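Local coordinates for nitrate transport protein (Parabacteroides distasonis, PDB 3HN0) that probably serves as the substrate-binding component of an ABC transporter, perhaps for nitrate or a related small solute, at residues A[21-26]-A[201-206]; A[9-14]-A[35-40]; A[28-33]-A[193-198]. All blocks are in the same frame, centred on the assembly; numbering follows the deposited sequence. Where two conformers were deposited one is given.

In the fold
The chain enters the seven-stranded mixed sheet with strand 6-12, passes through helix 21-25, turns in the hairpin of strands 29-30 and 33-40, and so returns beside its first strand. Contact 2 closes this short loop as a parallel strand pair. Contacts 1 and 3 close much longer loops, since helix 196-212 comes back after more than 150 residues. The loop of contact 3 lies within that of contact 1, and contact 2 crosses both. Trp23 of contact 1 packs on Val35 and Val37 of contact 2 and on Pro28 of contact 3. Contacts 1 and 3 tie helix 196-212 and Tyr195 just before it to helix 21-25 and the edge hairpin.

Contact 1: A[21-26]-A[201-206]; sequences ADWLEN and DALRAS
Trp23 of helix 21-25 reaches the side of helix 196-212, and the two short helical segments are nearly perpendicular, 99° apart. Helix 21-25 lies in the beta-alpha-beta crossover from strand 6-12 to strand 33-40. Here it packs on helix 196-212. The polar contacts are modest. Trp23 NE1 gives a weak hydrogen bond of 3.3 Å to Ala202 O, which lies at the ring edge. Water 2 bridges the same two atoms, its link to the indole also weak. Asp22 N bonds weakly to Ser206 OG. Water 1 accepts from Asp22 N and lies 2.8 Å from Ser206 O. The stronger partner of Ser206 OG is Ala19 O, while the carboxylate of Asp22 pairs with Lys209. The apolar contacts run along the indole. Trp23 CZ2 lies 3.7 Å from Ala202 CB and 3.8 Å from Leu203 CB. On the pyrrole side Ser206 CB approaches Trp23 NE1 at 3.6 Å, with CD1 a little farther. An alanine in place of Trp23 would probably leave a gap beside Ala202, Leu203 and Ser206 and take away the weak indole bond to Ala202 O. Over one ring face, offset toward the rim, stands Leu203 CD1, 4.3 Å above the plane.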
loop_
_atom_site.group_PDB
_atom_site.type_symbol
_atom_site.label_atom_id
_atom_site.label_comp_id
_atom_site.label_asym_id
_atom_site.label_seq_id
_atom_site.Cartn_x
_atom_site.Cartn_y
_atom_site.Cartn_z
ATOM N N ALA A 21 11.238 -17.509 10.469
ATOM C CA ALA A 21 12.244 -18.524 10.159
ATOM C C ALA A 21 13.449 -18.442 11.062
ATOM O O ALA A 21 13.967 -19.474 11.501
ATOM C CB ALA A 21 12.675 -18.453 8.666
ATOM N N ASP A 22 13.932 -17.229 11.315
ATOM C CA ASP A 22 15.140 -17.097 12.082
ATOM C C ASP A 22 14.912 -17.512 13.555
ATOM O O ASP A 22 15.857 -17.781 14.248
ATOM C CB ASP A 22 15.751 -15.719 12.037
ATOM C CG ASP A 22 17.178 -15.706 12.590
ATOM O OD1 ASP A 22 18.007 -16.480 12.082
ATOM O OD2 ASP A 22 17.477 -14.940 13.522
ATOM N N TRP A 23 13.671 -17.563 13.999
ATOM C CA TRP A 23 13.391 -18.057 15.367
ATOM C C TRP A 23 13.483 -19.572 15.477
ATOM O O TRP A 23 13.673 -20.123 16.565
ATOM C CB TRP A 23 12.021 -17.613 15.823
ATOM C CG TRP A 23 11.862 -16.112 16.123
ATOM C CD1 TRP A 23 12.749 -15.104 15.839
ATOM C CD2 TRP A 23 10.751 -15.494 16.755
ATOM N NE1 TRP A 23 12.227 -13.884 16.254
ATOM C CE2 TRP A 23 11.007 -14.102 16.817
ATOM C CE3 TRP A 23 9.532 -15.960 17.231
ATOM C CZ2 TRP A 23 10.093 -13.211 17.344
ATOM C CZ3 TRP A 23 8.649 -15.077 17.766
ATOM C CH2 TRP A 23 8.944 -13.710 17.827
ATOM N N LEU A 24 13.347 -20.262 14.351
ATOM C CA LEU A 24 13.611 -21.702 14.318
ATOM C C LEU A 24 15.080 -21.928 14.287
ATOM O O LEU A 24 15.611 -22.788 15.001
ATOM C CB LEU A 24 12.957 -22.356 13.084
ATOM C CG LEU A 24 11.454 -22.458 13.159
ATOM C CD1 LEU A 24 10.877 -22.862 11.793
ATOM C CD2 LEU A 24 11.086 -23.500 14.220
ATOM N N GLU A 25 15.763 -21.150 13.459
ATOM C CA GLU A 25 17.203 -21.259 13.326
ATOM C C GLU A 25 17.910 -20.914 14.634
ATOM O O GLU A 25 18.783 -21.648 15.063
ATOM C CB GLU A 25 17.704 -20.351 12.188
ATOM C CG GLU A 25 19.229 -20.442 11.907
ATOM C CD GLU A 25 19.678 -21.767 11.261
ATOM O OE1 GLU A 25 18.832 -22.547 10.754
ATOM O OE2 GLU A 25 20.907 -22.033 11.257
ATOM N N ASN A 26 17.504 -19.802 15.259
ATOM C CA ASN A 26 18.188 -19.181 16.405
ATOM C C ASN A 26 17.147 -18.652 17.389
ATOM O O ASN A 26 16.865 -17.448 17.413
ATOM C CB ASN A 26 19.015 -17.988 15.944
ATOM C CG ASN A 26 20.206 -18.398 15.088
ATOM O OD1 ASN A 26 21.128 -19.054 15.567
ATOM N ND2 ASN A 26 20.178 -18.013 13.801
ATOM N N ASP A 201 10.159 -6.527 18.872
ATOM C CA ASP A 201 11.518 -6.217 18.484
ATOM C C ASP A 201 12.181 -7.421 17.818
ATOM O O ASP A 201 12.831 -7.279 16.780
ATOM C CB ASP A 201 12.384 -5.771 19.667
ATOM C CG ASP A 201 11.966 -4.444 20.302
ATOM O OD1 ASP A 201 11.183 -3.694 19.718
ATOM O OD2 ASP A 201 12.470 -4.186 21.432
ATOM N N ALA A 202 12.030 -8.612 18.410
ATOM C CA ALA A 202 12.706 -9.784 17.833
ATOM C C ALA A 202 12.069 -10.180 16.513
ATOM O O ALA A 202 12.737 -10.655 15.612
ATOM C CB ALA A 202 12.672 -10.943 18.822
ATOM N N LEU A 203 10.746 -9.975 16.387
ATOM C CA LEU A 203 10.064 -10.322 15.157
ATOM C C LEU A 203 10.466 -9.392 14.029
ATOM O O LEU A 203 10.603 -9.819 12.898
ATOM C CB LEU A 203 8.542 -10.303 15.360
ATOM C CG LEU A 203 7.731 -10.768 14.163
ATOM C CD1 LEU A 203 8.223 -12.078 13.604
ATOM C CD2 LEU A 203 6.226 -10.882 14.612
ATOM N N ARG A 204 10.640 -8.114 14.336
ATOM C CA ARG A 204 11.184 -7.179 13.346
ATOM C C ARG A 204 12.525 -7.660 12.818
ATOM O O ARG A 204 12.769 -7.606 11.633
ATOM C CB ARG A 204 11.332 -5.787 13.918
ATOM C CG ARG A 204 10.051 -5.072 14.102
ATOM C CD ARG A 204 10.254 -3.574 14.604
ATOM N NE ARG A 204 8.945 -3.085 15.018
ATOM C CZ ARG A 204 8.482 -3.051 16.249
ATOM N NH1 ARG A 204 9.263 -3.237 17.307
ATOM N NH2 ARG A 204 7.229 -2.708 16.447
ATOM N N ALA A 205 13.398 -8.146 13.694
ATOM C CA ALA A 205 14.680 -8.636 13.272
ATOM C C ALA A 205 14.562 -9.853 12.373
ATOM O O ALA A 205 15.246 -9.968 11.330
ATOM C CB ALA A 205 15.540 -8.958 14.505
ATOM N N SER A 206 13.665 -10.773 12.756
ATOM C CA SER A 206 13.448 -11.999 11.976
ATOM C C SER A 206 12.874 -11.667 10.597
ATOM O O SER A 206 13.283 -12.269 9.548
ATOM C CB SER A 206 12.576 -12.974 12.752
ATOM O OG SER A 206 12.444 -14.222 12.072
HETATM O O HOH W 1 13.085 -15.061 9.197
HETATM O O HOH W 2 15.016 -12.577 16.096
#

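Contact 2: A[9-14]-A[35-40]; sequences VSVLRG and VQVKVV
Val9 N to Gln36 O begins a ladder of five backbone hydrogen bonds between two parallel strands. Lys38 N then bonds to Val9 O, Val11 N to Lys38 O, and Val40 N to Val11 O, each at 2.9 Å. The ladder ends where Arg13 N, just past its strand, donates to Val40 O at 2.7 Å. Four CA-H...O contacts fill in between, such as Val37 CA to Val9 O at 3.3 Å. Beyond the backbone, the guanidinium of Arg13 lies with one face on a methyl: Val39 CG1 is 3.8 Å above its plane, over the centre. Asp41 forms a salt bridge with Arg13 NE. Val9, Val11, Val37 and Val39 share one sheet face, where Val11 CG2 meets Val37 CG1 at 3.9 Å. Val9 CG2 also meets Val35 CG1, at 3.5 Å. Trp23 of helix 21-25 packs on Val35 and Val37. On the face of Ser10 and Leu12, Val40 CG1 approaches Ser10 CB at 4.2 Å, and helix 43-51 lies against Val40. The two parallel strands are joined by a beta-alpha-beta crossover, with a hairpin strand added before the return, consistent with the alpha/beta domains of ABC-transporter binding proteins.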
loop_
_atom_site.group_PDB
_atom_site.type_symbol
_atom_site.label_atom_id
_atom_site.label_comp_id
_atom_site.label_asym_id
_atom_site.label_seq_id
_atom_site.Cartn_x
_atom_site.Cartn_y
_atom_site.Cartn_z
ATOM N N VAL A 9 5.114 -20.277 20.586
ATOM C CA VAL A 9 4.614 -19.575 19.421
ATOM C C VAL A 9 4.106 -20.583 18.414
ATOM O O VAL A 9 4.886 -21.351 17.872
ATOM C CB VAL A 9 5.693 -18.745 18.801
ATOM C CG1 VAL A 9 5.140 -17.895 17.661
ATOM C CG2 VAL A 9 6.297 -17.823 19.907
ATOM N N SER A 10 2.808 -20.499 18.107
ATOM C CA SER A 10 2.197 -21.409 17.144
ATOM C C SER A 10 1.990 -20.637 15.862
ATOM O O SER A 10 1.324 -19.603 15.877
ATOM C CB SER A 10 0.849 -21.910 17.671
ATOM O OG SER A 10 1.007 -22.581 18.902
ATOM N N VAL A 11 2.560 -21.122 14.763
ATOM C CA VAL A 11 2.433 -20.460 13.482
ATOM C C VAL A 11 1.568 -21.370 12.560
ATOM O O VAL A 11 1.927 -22.502 12.299
ATOM C CB VAL A 11 3.791 -20.133 12.893
ATOM C CG1 VAL A 11 3.615 -19.409 11.562
ATOM C CG2 VAL A 11 4.633 -19.262 13.849
ATOM N N LEU A 12 0.368 -20.930 12.149
ATOM C CA LEU A 12 -0.402 -21.737 11.168
ATOM C C LEU A 12 0.482 -21.983 9.919
ATOM O O LEU A 12 1.105 -21.080 9.414
ATOM C CB LEU A 12 -1.667 -21.034 10.746
ATOM C CG LEU A 12 -2.566 -21.790 9.763
ATOM C CD1 LEU A 12 -2.941 -23.123 10.293
ATOM C CD2 LEU A 12 -3.817 -20.928 9.502
ATOM N N ARG A 13 0.560 -23.230 9.466
ATOM C CA ARG A 13 1.356 -23.582 8.270
ATOM C C ARG A 13 1.093 -22.635 7.106
ATOM O O ARG A 13 -0.069 -22.308 6.831
ATOM C CB ARG A 13 0.990 -25.016 7.836
ATOM C CG ARG A 13 1.882 -25.546 6.671
ATOM C CD ARG A 13 1.713 -27.092 6.452
ATOM N NE ARG A 13 2.083 -27.891 7.632
ATOM C CZ ARG A 13 3.341 -28.182 8.008
ATOM N NH1 ARG A 13 4.390 -27.739 7.315
ATOM N NH2 ARG A 13 3.555 -28.914 9.103
ATOM N N GLY A 14 2.139 -22.235 6.394
ATOM C CA GLY A 14 1.985 -21.258 5.308
ATOM C C GLY A 14 3.134 -20.302 5.267
ATOM O O GLY A 14 4.121 -20.492 5.998
ATOM N N VAL A 35 12.047 -18.811 23.136
ATOM C CA VAL A 35 10.923 -18.697 22.244
ATOM C C VAL A 35 10.935 -19.928 21.358
ATOM O O VAL A 35 11.930 -20.246 20.722
ATOM C CB VAL A 35 10.927 -17.323 21.470
ATOM C CG1 VAL A 35 9.718 -17.218 20.561
ATOM C CG2 VAL A 35 10.975 -16.147 22.469
ATOM N N GLN A 36 9.835 -20.681 21.373
ATOM C CA GLN A 36 9.752 -21.980 20.726
ATOM C C GLN A 36 8.675 -21.951 19.666
ATOM O O GLN A 36 7.508 -21.841 20.027
ATOM C CB GLN A 36 9.375 -22.959 21.799
ATOM C CG GLN A 36 9.407 -24.403 21.477
ATOM C CD GLN A 36 9.284 -25.228 22.771
ATOM O OE1 GLN A 36 8.270 -25.856 23.020
ATOM N NE2 GLN A 36 10.330 -25.202 23.588
ATOM N N VAL A 37 9.071 -21.952 18.390
ATOM C CA VAL A 37 8.102 -21.894 17.297
ATOM C C VAL A 37 7.687 -23.293 16.866
ATOM O O VAL A 37 8.547 -24.161 16.606
ATOM C CB VAL A 37 8.709 -21.173 16.063
ATOM C CG1 VAL A 37 7.783 -21.300 14.820
ATOM C CG2 VAL A 37 8.973 -19.748 16.410
ATOM N N LYS A 38 6.387 -23.502 16.742
ATOM C CA LYS A 38 5.837 -24.765 16.238
ATOM C C LYS A 38 4.835 -24.446 15.141
ATOM O O LYS A 38 4.003 -23.536 15.270
ATOM C CB LYS A 38 5.203 -25.530 17.375
ATOM C CG LYS A 38 6.230 -26.129 18.339
ATOM C CD LYS A 38 5.587 -27.182 19.265
ATOM C CE LYS A 38 6.543 -27.639 20.374
ATOM N NZ LYS A 38 7.986 -27.500 20.009
ATOM N N VAL A 39 4.938 -25.171 14.039
ATOM C CA VAL A 39 4.009 -25.004 12.939
ATOM C C VAL A 39 2.776 -25.868 13.224
ATOM O O VAL A 39 2.891 -27.028 13.624
ATOM C CB VAL A 39 4.676 -25.338 11.591
ATOM C CG1 VAL A 39 3.668 -25.191 10.424
ATOM C CG2 VAL A 39 5.927 -24.464 11.365
ATOM N N VAL A 40 1.593 -25.293 13.074
ATOM C CA VAL A 40 0.370 -26.051 13.298
ATOM C C VAL A 40 -0.375 -26.133 11.979
ATOM O O VAL A 40 -0.232 -25.272 11.125
ATOM C CB VAL A 40 -0.519 -25.452 14.397
ATOM C CG1 VAL A 40 0.201 -25.538 15.739
ATOM C CG2 VAL A 40 -0.919 -24.017 14.072
#

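Contact 3: A[28-33]-A[193-198]; sequences PIIDNK and EKYRIA
Tyr195 OH is gripped by two charged side chains of the hairpin turn. It donates a short hydrogen bond of 2.6 Å to Asp31 OD2, and it accepts a weak one of 3.2 Å from Lys33 NZ. Asp31 OD2 receives the phenol proton on its anti lone pair, the one directed away from the other carboxylate oxygen. Both partners lie at the edge of the ring, near its plane. The carboxylate is not coplanar with the ring: the two planes are 57° apart. The Lys33 chain is extended beyond CG and crosses the tyrosine at about a right angle.

The type I' turn from Ile30 to Lys33 brings Asp31 and Lys33 to one phenol. It is closed in both directions, with Ile30 N bonded to Lys33 O and Lys33 N to Ile30 O at 2.8 Å. Behind the turn the contact is apolar. Ile30 CG2 lies 3.8 Å from Tyr195 CD1 and also 3.8 Å from Ala198 CB, so one methyl touches both the ring and Ala198. Ile7 of strand 6-12 touches Ile30, Lys33 and Tyr195. Within its own segment Tyr195 is covered over one face by Lys194 CG, 3.7 Å above the centre of the ring. The contact thus joins the hairpin of strands 29-30 and 33-40, at the edge of the mixed sheet, to the start of helix 196-212.

With a carboxylate as acceptor and an ammonium as donor, the phenol proton points to Asp31. The nearby lysine charge would probably polarise the hydroxyl and strengthen the short bond.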
loop_
_atom_site.group_PDB
_atom_site.type_symbol
_atom_site.label_atom_id
_atom_site.label_comp_id
_atom_site.label_asym_id
_atom_site.label_seq_id
_atom_site.Cartn_x
_atom_site.Cartn_y
_atom_site.Cartn_z
ATOM N N PRO A 28 15.067 -16.903 19.975
ATOM C CA PRO A 28 15.354 -15.780 20.874
ATOM C C PRO A 28 15.094 -16.160 22.315
ATOM O O PRO A 28 14.322 -17.079 22.584
ATOM C CB PRO A 28 14.345 -14.718 20.467
ATOM C CG PRO A 28 13.750 -15.158 19.230
ATOM C CD PRO A 28 14.012 -16.575 19.006
ATOM N N ILE A 29 15.764 -15.488 23.238
ATOM C CA ILE A 29 15.519 -15.708 24.657
ATOM C C ILE A 29 15.001 -14.392 25.205
ATOM O O ILE A 29 15.635 -13.349 25.012
ATOM C CB ILE A 29 16.813 -16.113 25.402
ATOM C CG1 ILE A 29 17.350 -17.479 24.924
ATOM C CG2 ILE A 29 16.558 -16.136 26.914
ATOM C CD1 ILE A 29 18.781 -17.649 25.314
ATOM N N ILE A 30 13.827 -14.414 25.797
ATOM C CA ILE A 30 13.214 -13.236 26.391
ATOM C C ILE A 30 12.958 -13.545 27.857
ATOM O O ILE A 30 12.275 -14.539 28.165
ATOM C CB ILE A 30 11.872 -12.893 25.663
ATOM C CG1 ILE A 30 12.207 -12.554 24.192
ATOM C CG2 ILE A 30 11.125 -11.750 26.404
ATOM C CD1 ILE A 30 10.981 -12.324 23.318
ATOM N N ASP A 31 13.496 -12.723 28.759
ATOM C CA ASP A 31 13.281 -12.897 30.204
ATOM C C ASP A 31 13.607 -14.319 30.632
ATOM O O ASP A 31 12.848 -14.905 31.396
ATOM C CB ASP A 31 11.828 -12.522 30.575
ATOM C CG ASP A 31 11.599 -12.346 32.043
ATOM O OD1 ASP A 31 12.535 -11.959 32.752
ATOM O OD2 ASP A 31 10.445 -12.573 32.491
ATOM N N ASN A 32 14.718 -14.858 30.113
ATOM C CA ASN A 32 15.238 -16.201 30.436
ATOM C C ASN A 32 14.269 -17.296 29.987
ATOM O O ASN A 32 14.264 -18.397 30.565
ATOM C CB ASN A 32 15.470 -16.320 31.941
ATOM C CG ASN A 32 16.163 -17.615 32.332
ATOM O OD1 ASN A 32 17.081 -18.075 31.660
ATOM N ND2 ASN A 32 15.742 -18.176 33.456
ATOM N N LYS A 33 13.429 -16.979 29.008
ATOM C CA LYS A 33 12.569 -17.959 28.342
ATOM C C LYS A 33 12.907 -18.099 26.893
ATOM O O LYS A 33 12.946 -17.114 26.159
ATOM C CB LYS A 33 11.130 -17.582 28.492
ATOM C CG LYS A 33 10.688 -17.597 29.926
ATOM C CD LYS A 33 9.330 -16.957 30.073
ATOM C CE LYS A 33 8.927 -16.800 31.545
ATOM N NZ LYS A 33 7.488 -16.560 31.647
ATOM N N GLU A 193 1.598 -9.843 27.635
ATOM C CA GLU A 193 1.625 -8.384 27.502
ATOM C C GLU A 193 2.981 -7.763 27.874
ATOM O O GLU A 193 3.548 -6.930 27.127
ATOM C CB GLU A 193 0.473 -7.763 28.288
ATOM C CG GLU A 193 0.333 -6.279 28.076
ATOM C CD GLU A 193 -0.071 -5.915 26.661
ATOM O OE1 GLU A 193 -1.181 -6.270 26.207
ATOM O OE2 GLU A 193 0.753 -5.276 25.986
ATOM N N LYS A 194 3.530 -8.235 28.988
ATOM C CA LYS A 194 4.811 -7.765 29.463
ATOM C C LYS A 194 5.914 -8.060 28.465
ATOM O O LYS A 194 6.910 -7.388 28.495
ATOM C CB LYS A 194 5.190 -8.390 30.837
ATOM C CG LYS A 194 5.381 -9.860 30.857
ATOM C CD LYS A 194 5.460 -10.387 32.329
ATOM C CE LYS A 194 5.371 -11.895 32.403
ATOM N NZ LYS A 194 3.985 -12.510 32.325
ATOM N N TYR A 195 5.704 -9.009 27.542
ATOM C CA TYR A 195 6.753 -9.386 26.583
ATOM C C TYR A 195 6.478 -8.839 25.231
ATOM O O TYR A 195 7.235 -9.044 24.304
ATOM C CB TYR A 195 6.844 -10.909 26.483
ATOM C CG TYR A 195 7.271 -11.609 27.742
ATOM C CD1 TYR A 195 8.166 -11.047 28.608
ATOM C CD2 TYR A 195 6.726 -12.824 28.074
ATOM C CE1 TYR A 195 8.556 -11.684 29.752
ATOM C CE2 TYR A 195 7.095 -13.490 29.228
ATOM C CZ TYR A 195 8.039 -12.928 30.063
ATOM O OH TYR A 195 8.432 -13.579 31.232
ATOM N N ARG A 196 5.406 -8.093 25.102
ATOM C CA ARG A 196 4.970 -7.708 23.731
ATOM C C ARG A 196 6.045 -6.931 22.977
ATOM O O ARG A 196 6.353 -7.237 21.863
ATOM C CB ARG A 196 3.691 -6.864 23.822
ATOM C CG ARG A 196 3.194 -6.408 22.406
ATOM C CD ARG A 196 1.778 -5.829 22.426
ATOM N NE ARG A 196 1.722 -4.718 23.347
ATOM C CZ ARG A 196 2.092 -3.467 23.089
ATOM N NH1 ARG A 196 2.463 -3.059 21.877
ATOM N NH2 ARG A 196 2.071 -2.593 24.093
ATOM N N ILE A 197 6.531 -5.835 23.556
ATOM C CA ILE A 197 7.559 -5.057 22.895
ATOM C C ILE A 197 8.821 -5.900 22.615
ATOM O O ILE A 197 9.379 -5.803 21.552
ATOM C CB ILE A 197 7.949 -3.791 23.699
ATOM C CG1 ILE A 197 6.750 -2.866 23.839
ATOM C CG2 ILE A 197 9.107 -3.077 23.032
ATOM C CD1 ILE A 197 6.239 -2.320 22.539
ATOM N N ALA A 198 9.279 -6.682 23.593
ATOM C CA ALA A 198 10.451 -7.571 23.357
ATOM C C ALA A 198 10.232 -8.533 22.149
ATOM O O ALA A 198 11.106 -8.735 21.313
ATOM C CB ALA A 198 10.771 -8.366 24.625
#